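Local coordinates for protein particle-associated glycoside hydrolase (Acinetobacter phage Fri1, PDB 6C72) that probably cleaves the capsular polysaccharide of Acinetobacter baumannii as the phage's trimeric tailspike depolymerase, opening the way for virus entry, at residues V505-G510 and S561-S566; G517-A520 and G525-A528; Y554-S559 and N575-K580. All coordinates share one frame; numbering follows the deposited sequence.

In the fold
All three contacts lie in the C-terminal beta-sandwich, which follows the parallel beta-helix of this trimeric tailspike. Contacts 1 and 3 tie the hairpin 556-561/564-569 into the sandwich. Contact 1 joins its tip to the chain between strands 500-504 and 509-517. Contact 3 packs strand 556-561 on strand 576-585 of the other sheet. Their centres are about 17 Å apart, their segments alternate along the chain, and S566 N probably bonds S559 O (2.8 Å). Contact 2 forms the zinc-bearing loop at the sandwich end, between the halves of contact 1 in sequence. It lies about 25 Å from contact 1 and about 8 Å from contact 3, centre to centre. Contacts 2 and 3 share a zinc ion and touch the third subunit.

Contact 1 (V505-G510 and S561-S566); sequences VPLRSG and SGRTLS
A beta hairpin ends here in a type II' turn, S561 to T564, and R563 of that turn grips V505, the residue that follows strand 500-504. Both S561-T564 backbone bonds close the turn, which joins strands 556-561 and 564-569 of the smaller sheet of the sandwich. G562 takes the positive phi of 62° that suits glycine at this place. V505 is held through both of its backbone polar atoms. V505 N donates to R563 O at 3.0 Å, carrying the pairing of strand 500-504 with 564-569 on to the turn. V505 O receives R563 NE at 2.9 Å, with an N-H...O angle of 142°. R563 NH2 adds a weak bond to the same V505 O at 3.3 Å. The arginine side chain is bent at chi3 (42°), which brings its guanidinium edge to the V505 carbonyl. V505 O sits near that edge, somewhat tilted from the plane. V505 CG2 packs against R563 CB at 3.7 Å. The R563 side chain also touches T504 and S536, while the V505 side chain meets W560 and V534 in the sandwich interior. L507 supplies a lid for the guanidinium. Its side chain runs at about a right angle to the arginine, with L507 CG 3.7 Å above the guanidinium plane over its centre and L507 CD2 3.8 Å from R563 CD.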
ATOM      1  N   VAL A 505     -41.666   7.560  37.008  1.00 28.75           N
ATOM      2  CA  VAL A 505     -41.676   6.283  36.298  1.00 29.41           C
ATOM      3  C   VAL A 505     -42.644   6.389  35.123  1.00 30.49           C
ATOM      4  O   VAL A 505     -43.655   7.104  35.212  1.00 30.44           O
ATOM      5  CB  VAL A 505     -42.044   5.115  37.233  1.00 28.79           C
ATOM      6  CG1 VAL A 505     -41.001   4.953  38.327  1.00 28.22           C
ATOM      7  CG2 VAL A 505     -43.413   5.340  37.840  1.00 28.29           C
ATOM      8  N   PRO A 506     -42.383   5.709  34.014  1.00 26.84           N
ATOM      9  CA  PRO A 506     -43.269   5.811  32.851  1.00 28.29           C
ATOM     10  C   PRO A 506     -44.544   5.005  33.057  1.00 28.59           C
ATOM     11  O   PRO A 506     -44.657   4.180  33.965  1.00 27.54           O
ATOM     12  CB  PRO A 506     -42.420   5.228  31.712  1.00 29.40           C
ATOM     13  CG  PRO A 506     -41.508   4.284  32.383  1.00 28.62           C
ATOM     14  CD  PRO A 506     -41.218   4.848  33.748  1.00 27.03           C
ATOM     15  N   LEU A 507     -45.507   5.249  32.175  1.00 30.98           N
ATOM     16  CA  LEU A 507     -46.713   4.436  32.148  1.00 31.75           C
ATOM     17  C   LEU A 507     -46.407   3.064  31.552  1.00 32.27           C
ATOM     18  O   LEU A 507     -45.288   2.793  31.098  1.00 32.46           O
ATOM     19  CB  LEU A 507     -47.807   5.138  31.346  1.00 32.43           C
ATOM     20  CG  LEU A 507     -48.424   6.369  32.006  1.00 31.73           C
ATOM     21  CD1 LEU A 507     -49.207   7.183  30.998  1.00 32.17           C
ATOM     22  CD2 LEU A 507     -49.313   5.918  33.152  1.00 31.18           C
ATOM     23  N   ARG A 508     -47.419   2.187  31.570  1.00 37.34           N
ATOM     24  CA  ARG A 508     -47.348   0.887  30.893  1.00 37.30           C
ATOM     25  C   ARG A 508     -46.071   0.134  31.250  1.00 36.56           C
ATOM     26  O   ARG A 508     -45.376  -0.397  30.382  1.00 36.98           O
ATOM     27  CB  ARG A 508     -47.443   1.045  29.376  1.00 38.19           C
ATOM     28  CG  ARG A 508     -48.530   1.972  28.887  1.00 38.57           C
ATOM     29  CD  ARG A 508     -48.500   1.999  27.374  1.00 38.99           C
ATOM     30  NE  ARG A 508     -49.469   2.914  26.781  1.00 39.25           N
ATOM     31  CZ  ARG A 508     -49.661   3.025  25.472  1.00 39.55           C
ATOM     32  NH1 ARG A 508     -48.953   2.278  24.629  1.00 39.62           N
ATOM     33  NH2 ARG A 508     -50.555   3.879  25.004  1.00 39.75           N
ATOM     34  N   SER A 509     -45.719   0.128  32.531  1.00 33.74           N
ATOM     35  CA  SER A 509     -44.438  -0.445  32.906  1.00 32.36           C
ATOM     36  C   SER A 509     -44.492  -0.847  34.366  1.00 31.34           C
ATOM     37  O   SER A 509     -45.315  -0.343  35.130  1.00 31.78           O
ATOM     38  CB  SER A 509     -43.272   0.532  32.670  1.00 32.23           C
ATOM     39  OG  SER A 509     -43.344   1.688  33.492  1.00 31.70           O
ATOM     40  N   GLY A 510     -43.657  -1.813  34.719  1.00 32.10           N
ATOM     41  CA  GLY A 510     -43.387  -2.156  36.105  1.00 31.22           C
ATOM     42  C   GLY A 510     -41.962  -1.728  36.432  1.00 30.69           C
ATOM     43  O   GLY A 510     -41.055  -1.934  35.626  1.00 31.48           O
ATOM     44  N   SER A 561     -46.106  10.748  44.624  1.00 39.20           N
ATOM     45  CA  SER A 561     -47.206  11.604  44.193  1.00 39.56           C
ATOM     46  C   SER A 561     -47.521  11.161  42.771  1.00 40.20           C
ATOM     47  O   SER A 561     -46.843  11.572  41.825  1.00 40.14           O
ATOM     48  CB  SER A 561     -46.825  13.071  44.262  1.00 39.24           C
ATOM     49  OG  SER A 561     -47.857  13.877  43.730  1.00 39.54           O
ATOM     50  N   GLY A 562     -48.527  10.312  42.624  1.00 31.88           N
ATOM     51  CA  GLY A 562     -48.730   9.662  41.343  1.00 32.66           C
ATOM     52  C   GLY A 562     -47.516   8.805  41.016  1.00 32.41           C
ATOM     53  O   GLY A 562     -47.101   7.941  41.795  1.00 31.98           O
ATOM     54  N   ARG A 563     -46.890   9.082  39.876  1.00 33.86           N
ATOM     55  CA  ARG A 563     -45.736   8.333  39.401  1.00 33.28           C
ATOM     56  C   ARG A 563     -44.413   9.035  39.690  1.00 32.21           C
ATOM     57  O   ARG A 563     -43.365   8.585  39.211  1.00 31.48           O
ATOM     58  CB  ARG A 563     -45.885   8.061  37.905  1.00 33.71           C
ATOM     59  CG  ARG A 563     -46.765   6.863  37.615  1.00 34.76           C
ATOM     60  CD  ARG A 563     -47.474   6.978  36.272  1.00 35.74           C
ATOM     61  NE  ARG A 563     -46.578   7.494  35.253  1.00 34.82           N
ATOM     62  CZ  ARG A 563     -46.788   8.594  34.541  1.00 35.00           C
ATOM     63  NH1 ARG A 563     -47.894   9.313  34.708  1.00 35.91           N
ATOM     64  NH2 ARG A 563     -45.876   8.962  33.657  1.00 34.26           N
ATOM     65  N   THR A 564     -44.438  10.129  40.444  1.00 36.28           N
ATOM     66  CA  THR A 564     -43.236  10.876  40.791  1.00 35.55           C
ATOM     67  C   THR A 564     -42.773  10.516  42.196  1.00 35.22           C
ATOM     68  O   THR A 564     -43.519  10.696  43.163  1.00 35.49           O
ATOM     69  CB  THR A 564     -43.503  12.372  40.672  1.00 35.55           C
ATOM     70  OG1 THR A 564     -43.781  12.672  39.303  1.00 35.73           O
ATOM     71  CG2 THR A 564     -42.313  13.194  41.146  1.00 34.97           C
ATOM     72  N   LEU A 565     -41.522  10.074  42.309  1.00 30.74           N
ATOM     73  CA  LEU A 565     -40.938   9.675  43.582  1.00 30.28           C
ATOM     74  C   LEU A 565     -40.142  10.826  44.180  1.00 30.30           C
ATOM     75  O   LEU A 565     -39.363  11.473  43.478  1.00 30.21           O
ATOM     76  CB  LEU A 565     -40.031   8.460  43.403  1.00 29.24           C
ATOM     77  CG  LEU A 565     -39.169   8.100  44.610  1.00 28.76           C
ATOM     78  CD1 LEU A 565     -40.030   7.723  45.803  1.00 29.38           C
ATOM     79  CD2 LEU A 565     -38.218   6.965  44.244  1.00 27.62           C
ATOM     80  N   SER A 566     -40.333  11.073  45.477  1.00 29.43           N
ATOM     81  CA  SER A 566     -39.553  12.049  46.225  1.00 29.45           C
ATOM     82  C   SER A 566     -38.834  11.357  47.371  1.00 29.26           C
ATOM     83  O   SER A 566     -39.390  10.461  48.017  1.00 29.23           O
ATOM     84  CB  SER A 566     -40.438  13.166  46.772  1.00 29.68           C
ATOM     85  OG  SER A 566     -41.015  13.903  45.711  1.00 29.68           O
TER

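Contact 2 (G517-A520 and G525-A528); sequences GADA and GSKA. With ZN (zinc ion), chain L.
D519 and S526 face each other across the loop that joins strands 509-517 and 528-536, and the aspartate also binds zinc. Both side chains point across the loop, and S526 OG meets D519 CB at 3.4 Å, while the carboxylate reaches on past it toward the backbone of G525 and S526. D519 CG stands anti to its own N (chi1 -155°), which lays the carboxylate along G525, with D519 CG 3.6 Å from G525 CA. D519 OD1 binds the zinc ion at 2.4 Å, and D519 OD2 lies at a longer 2.8 Å. D519 OD1 also accepts a hydrogen bond from T521 N. D519 OD2 accepts from T576 N and, weakly, from S526 N. These backbone donors would fix the rotation of the carboxylate. N575, T521 and S573 belong to the same zinc site, and water 2 is a further ligand at 2.3 Å from the ion.

S526 turns its hydroxyl back over its own backbone (chi1 47°), where S526 OG bonds T576 O and lies 3.5 Å from G517 CA. Water 1 bridges the two sides of the loop, accepting from D519 N at 2.9 Å and donating to S526 O at 2.8 Å. K527 starts off away from segment 517-520, and its NZ turns back to bond G525 O and forms a salt bridge with D537 of the third subunit.

At the sheet end of the loop, G517 N makes a weak bond to A528 O where strands 509-517 and 528-536 meet. Strand 576-585 lies alongside, with I578 against A518 and F577 against S526 and A528.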
ATOM      1  N   GLY A 517     -27.308   3.166  50.790  1.00 34.67           N
ATOM      2  CA  GLY A 517     -26.279   4.135  51.129  1.00 34.90           C
ATOM      3  C   GLY A 517     -24.931   3.811  50.497  1.00 34.99           C
ATOM      4  O   GLY A 517     -24.595   2.656  50.224  1.00 35.35           O
ATOM      5  N   ALA A 518     -24.149   4.859  50.251  1.00 32.65           N
ATOM      6  CA  ALA A 518     -22.772   4.727  49.782  1.00 32.76           C
ATOM      7  C   ALA A 518     -21.987   5.911  50.340  1.00 33.05           C
ATOM      8  O   ALA A 518     -21.341   6.667  49.624  1.00 32.57           O
ATOM      9  CB  ALA A 518     -22.702   4.665  48.257  1.00 31.76           C
ATOM     10  N   ASP A 519     -22.025   6.059  51.656  1.00 34.16           N
ATOM     11  CA  ASP A 519     -21.598   7.282  52.309  1.00 34.40           C
ATOM     12  C   ASP A 519     -20.146   7.187  52.752  1.00 35.12           C
ATOM     13  O   ASP A 519     -19.702   6.144  53.243  1.00 35.86           O
ATOM     14  CB  ASP A 519     -22.509   7.550  53.506  1.00 34.91           C
ATOM     15  CG  ASP A 519     -22.568   9.014  53.889  1.00 34.73           C
ATOM     16  OD1 ASP A 519     -21.494   9.611  54.099  1.00 35.11           O
ATOM     17  OD2 ASP A 519     -23.698   9.557  53.966  1.00 34.24           O
ATOM     18  N   ALA A 520     -19.407   8.286  52.575  1.00 33.17           N
ATOM     19  CA  ALA A 520     -18.011   8.346  52.976  1.00 33.75           C
ATOM     20  C   ALA A 520     -17.830   8.806  54.415  1.00 34.71           C
ATOM     21  O   ALA A 520     -16.697   8.829  54.897  1.00 35.25           O
ATOM     22  CB  ALA A 520     -17.224   9.272  52.041  1.00 34.54           C
ATOM     23  N   GLY A 525     -22.749   7.709  58.599  1.00 31.26           N
ATOM     24  CA  GLY A 525     -23.171   7.715  57.220  1.00 30.28           C
ATOM     25  C   GLY A 525     -24.504   7.021  57.043  1.00 29.99           C
ATOM     26  O   GLY A 525     -25.053   6.400  57.952  1.00 30.62           O
ATOM     27  N   SER A 526     -25.013   7.086  55.823  1.00 34.92           N
ATOM     28  CA  SER A 526     -26.320   6.522  55.553  1.00 34.37           C
ATOM     29  C   SER A 526     -26.293   5.000  55.616  1.00 35.53           C
ATOM     30  O   SER A 526     -25.292   4.364  55.283  1.00 36.59           O
ATOM     31  CB  SER A 526     -26.808   7.001  54.193  1.00 32.84           C
ATOM     32  OG  SER A 526     -25.800   6.861  53.240  1.00 32.72           O
ATOM     33  N   LYS A 527     -27.388   4.423  56.095  1.00 33.16           N
ATOM     34  CA  LYS A 527     -27.562   2.974  56.123  1.00 33.91           C
ATOM     35  C   LYS A 527     -28.985   2.675  55.689  1.00 32.86           C
ATOM     36  O   LYS A 527     -29.935   2.942  56.434  1.00 33.06           O
ATOM     37  CB  LYS A 527     -27.289   2.374  57.503  1.00 35.53           C
ATOM     38  CG  LYS A 527     -25.824   2.205  57.857  1.00 36.71           C
ATOM     39  CD  LYS A 527     -25.388   3.324  58.746  1.00 36.81           C
ATOM     40  CE  LYS A 527     -23.918   3.223  59.135  1.00 37.83           C
ATOM     41  NZ  LYS A 527     -23.636   4.478  59.913  1.00 37.48           N
ATOM     42  N   ALA A 528     -29.128   2.088  54.507  1.00 27.38           N
ATOM     43  CA  ALA A 528     -30.446   1.800  53.977  1.00 26.34           C
ATOM     44  C   ALA A 528     -30.302   0.815  52.834  1.00 25.98           C
ATOM     45  O   ALA A 528     -29.298   0.815  52.120  1.00 26.00           O
ATOM     46  CB  ALA A 528     -31.155   3.071  53.484  1.00 24.79           C
TER
HETATM   47 ZN    ZN L 809     -22.170  11.884  54.131  1.00 74.02          ZN
HETATM   48  O   HOH W   1     -23.434   4.130  53.215  1.00 29.96           O
HETATM   49  O   HOH W   2     -20.735  12.791  52.564  1.00 35.67           O

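Contact 3 (Y554-S559 and N575-K580); sequences YGVKYS and NTFIVK. With ZN (zinc ion), chain L.
N575 OD1 binds the zinc ion at 2.1 Å, two residues before F577, the ring on which Y554, G555 and V556 converge. The ion is shared with D519. The other end of the N575 amide, ND2, is bonded to N494 OD1, which would steady the amide with its oxygen toward the metal. F577 points its side chain inward from strand 576-585. Its CG lies anti to the carbonyl carbon (chi1 -67°), and the ring extends toward the opposing chain. V556 meets it from one face, where V556 CG2 lies, and V556 CB comes 3.8 Å from F577 CE2. With V556 CG1 between the backbone N and the carbonyl carbon (chi1 67°), CG2 is left over the ring face. This is core packing of a beta-sandwich. Strand 556-561 belongs to the four-stranded sheet and strand 576-585 to the six-stranded one, with the V556 and F577 CA atoms 8.4 Å apart. V530 and L495 also touch V556. The far end of the ring meets backbone oxygens. G555 O approaches F577 CZ obliquely at 3.5 Å, and Y554 O lies at the ring edge, 3.9 Å from the same F577 CZ. The backbone here is also held by N550 and D551, whose side-chain oxygens accept from V556 N and Y554 N respectively.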
ATOM      1  N   TYR A 554     -30.306   7.043  60.264  1.00 31.25           N
ATOM      2  CA  TYR A 554     -29.451   7.252  59.095  1.00 30.03           C
ATOM      3  C   TYR A 554     -30.073   6.753  57.795  1.00 28.95           C
ATOM      4  O   TYR A 554     -29.375   6.690  56.770  1.00 28.16           O
ATOM      5  CB  TYR A 554     -28.101   6.562  59.306  1.00 30.84           C
ATOM      6  CG  TYR A 554     -27.371   7.038  60.536  1.00 31.81           C
ATOM      7  CD1 TYR A 554     -27.228   8.402  60.804  1.00 31.35           C
ATOM      8  CD2 TYR A 554     -26.841   6.124  61.446  1.00 33.25           C
ATOM      9  CE1 TYR A 554     -26.558   8.844  61.933  1.00 32.14           C
ATOM     10  CE2 TYR A 554     -26.173   6.548  62.574  1.00 33.96           C
ATOM     11  CZ  TYR A 554     -26.032   7.915  62.816  1.00 33.35           C
ATOM     12  OH  TYR A 554     -25.365   8.337  63.948  1.00 34.00           O
ATOM     13  N   GLY A 555     -31.358   6.411  57.803  1.00 24.11           N
ATOM     14  CA  GLY A 555     -32.027   5.865  56.642  1.00 23.46           C
ATOM     15  C   GLY A 555     -32.582   6.923  55.709  1.00 23.15           C
ATOM     16  O   GLY A 555     -32.153   8.082  55.700  1.00 23.40           O
ATOM     17  N   VAL A 556     -33.576   6.512  54.927  1.00 28.63           N
ATOM     18  CA  VAL A 556     -34.124   7.317  53.844  1.00 27.44           C
ATOM     19  C   VAL A 556     -35.636   7.367  53.996  1.00 27.41           C
ATOM     20  O   VAL A 556     -36.252   6.443  54.535  1.00 27.78           O
ATOM     21  CB  VAL A 556     -33.733   6.747  52.451  1.00 26.43           C
ATOM     22  CG1 VAL A 556     -34.401   5.406  52.207  1.00 26.46           C
ATOM     23  CG2 VAL A 556     -34.065   7.733  51.333  1.00 25.61           C
ATOM     24  N   LYS A 557     -36.224   8.468  53.548  1.00 31.47           N
ATOM     25  CA  LYS A 557     -37.669   8.648  53.494  1.00 31.35           C
ATOM     26  C   LYS A 557     -38.087   8.777  52.038  1.00 30.72           C
ATOM     27  O   LYS A 557     -37.359   9.350  51.224  1.00 30.48           O
ATOM     28  CB  LYS A 557     -38.105   9.881  54.302  1.00 31.78           C
ATOM     29  CG  LYS A 557     -37.891   9.720  55.795  1.00 32.50           C
ATOM     30  CD  LYS A 557     -37.535  11.034  56.508  1.00 32.83           C
ATOM     31  CE  LYS A 557     -38.695  12.018  56.630  1.00 32.60           C
ATOM     32  NZ  LYS A 557     -38.427  13.086  57.685  1.00 32.94           N
ATOM     33  N   TYR A 558     -39.235   8.205  51.700  1.00 29.15           N
ATOM     34  CA  TYR A 558     -39.706   8.209  50.327  1.00 28.80           C
ATOM     35  C   TYR A 558     -41.186   8.540  50.305  1.00 29.02           C
ATOM     36  O   TYR A 558     -41.910   8.270  51.261  1.00 29.08           O
ATOM     37  CB  TYR A 558     -39.446   6.860  49.643  1.00 28.19           C
ATOM     38  CG  TYR A 558     -39.908   5.689  50.461  1.00 28.00           C
ATOM     39  CD1 TYR A 558     -41.207   5.214  50.353  1.00 27.92           C
ATOM     40  CD2 TYR A 558     -39.047   5.060  51.353  1.00 28.15           C
ATOM     41  CE1 TYR A 558     -41.636   4.153  51.098  1.00 27.88           C
ATOM     42  CE2 TYR A 558     -39.473   3.990  52.102  1.00 28.35           C
ATOM     43  CZ  TYR A 558     -40.770   3.553  51.972  1.00 28.14           C
ATOM     44  OH  TYR A 558     -41.209   2.499  52.717  1.00 28.41           O
ATOM     45  N   SER A 559     -41.627   9.130  49.200  1.00 32.26           N
ATOM     46  CA  SER A 559     -43.014   9.536  49.043  1.00 32.50           C
ATOM     47  C   SER A 559     -43.351   9.558  47.563  1.00 32.69           C
ATOM     48  O   SER A 559     -42.561  10.033  46.745  1.00 32.70           O
ATOM     49  CB  SER A 559     -43.273  10.910  49.656  1.00 32.68           C
ATOM     50  OG  SER A 559     -44.546  11.401  49.277  1.00 32.80           O
ATOM     51  N   ASN A 575     -26.242  11.289  54.039  1.00 34.27           N
ATOM     52  CA  ASN A 575     -26.768  11.999  52.883  1.00 33.61           C
ATOM     53  C   ASN A 575     -26.530  11.330  51.537  1.00 32.86           C
ATOM     54  O   ASN A 575     -27.213  11.689  50.572  1.00 32.27           O
ATOM     55  CB  ASN A 575     -26.174  13.414  52.813  1.00 34.16           C
ATOM     56  CG  ASN A 575     -24.678  13.392  52.779  1.00 34.46           C
ATOM     57  OD1 ASN A 575     -24.053  12.655  53.540  1.00 35.01           O
ATOM     58  ND2 ASN A 575     -24.090  14.127  51.843  1.00 33.97           N
ATOM     59  N   THR A 576     -25.558  10.430  51.413  1.00 30.93           N
ATOM     60  CA  THR A 576     -25.206   9.881  50.109  1.00 30.33           C
ATOM     61  C   THR A 576     -25.951   8.577  49.857  1.00 29.89           C
ATOM     62  O   THR A 576     -25.703   7.573  50.533  1.00 30.55           O
ATOM     63  CB  THR A 576     -23.701   9.663  49.990  1.00 30.83           C
ATOM     64  OG1 THR A 576     -23.019  10.890  50.269  1.00 31.19           O
ATOM     65  CG2 THR A 576     -23.364   9.208  48.595  1.00 30.15           C
ATOM     66  N   PHE A 577     -26.810   8.573  48.845  1.00 30.09           N
ATOM     67  CA  PHE A 577     -27.587   7.397  48.498  1.00 29.58           C
ATOM     68  C   PHE A 577     -27.429   7.084  47.019  1.00 29.03           C
ATOM     69  O   PHE A 577     -27.289   7.989  46.196  1.00 28.78           O
ATOM     70  CB  PHE A 577     -29.066   7.607  48.851  1.00 29.02           C
ATOM     71  CG  PHE A 577     -29.330   7.697  50.334  1.00 29.71           C
ATOM     72  CD1 PHE A 577     -29.173   8.909  51.013  1.00 30.20           C
ATOM     73  CD2 PHE A 577     -29.733   6.574  51.049  1.00 30.13           C
ATOM     74  CE1 PHE A 577     -29.409   8.992  52.377  1.00 30.94           C
ATOM     75  CE2 PHE A 577     -29.982   6.642  52.406  1.00 30.97           C
ATOM     76  CZ  PHE A 577     -29.828   7.857  53.075  1.00 31.29           C
ATOM     77  N   ILE A 578     -27.411   5.798  46.689  1.00 28.39           N
ATOM     78  CA  ILE A 578     -27.424   5.340  45.307  1.00 27.99           C
ATOM     79  C   ILE A 578     -28.835   4.869  44.982  1.00 27.35           C
ATOM     80  O   ILE A 578     -29.454   4.142  45.775  1.00 27.51           O
ATOM     81  CB  ILE A 578     -26.410   4.210  45.080  1.00 28.64           C
ATOM     82  CG1 ILE A 578     -24.990   4.609  45.543  1.00 29.23           C
ATOM     83  CG2 ILE A 578     -26.450   3.776  43.625  1.00 28.27           C
ATOM     84  CD1 ILE A 578     -24.315   5.766  44.768  1.00 28.92           C
ATOM     85  N   VAL A 579     -29.351   5.267  43.823  1.00 25.48           N
ATOM     86  CA  VAL A 579     -30.707   4.917  43.410  1.00 24.90           C
ATOM     87  C   VAL A 579     -30.632   4.205  42.061  1.00 25.13           C
ATOM     88  O   VAL A 579     -30.168   4.780  41.064  1.00 25.27           O
ATOM     89  CB  VAL A 579     -31.610   6.159  43.338  1.00 24.42           C
ATOM     90  CG1 VAL A 579     -33.004   5.785  42.892  1.00 23.93           C
ATOM     91  CG2 VAL A 579     -31.639   6.864  44.688  1.00 24.56           C
ATOM     92  N   LYS A 580     -31.055   2.949  42.034  1.00 30.35           N
ATOM     93  CA  LYS A 580     -31.069   2.151  40.816  1.00 30.82           C
ATOM     94  C   LYS A 580     -32.515   1.844  40.443  1.00 30.65           C
ATOM     95  O   LYS A 580     -33.322   1.501  41.316  1.00 30.53           O
ATOM     96  CB  LYS A 580     -30.263   0.867  41.003  1.00 31.62           C
ATOM     97  CG  LYS A 580     -30.240  -0.071  39.798  1.00 32.11           C
ATOM     98  CD  LYS A 580     -29.287  -1.233  40.076  1.00 32.62           C
ATOM     99  CE  LYS A 580     -29.130  -2.169  38.886  1.00 32.92           C
ATOM    100  NZ  LYS A 580     -30.344  -3.022  38.643  1.00 33.20           N
TER
HETATM  101 ZN    ZN L 809     -22.170  11.884  54.131  1.00 74.02          ZN
HETATM  102  O   HOH W   2     -20.735  12.791  52.564  1.00 35.67           O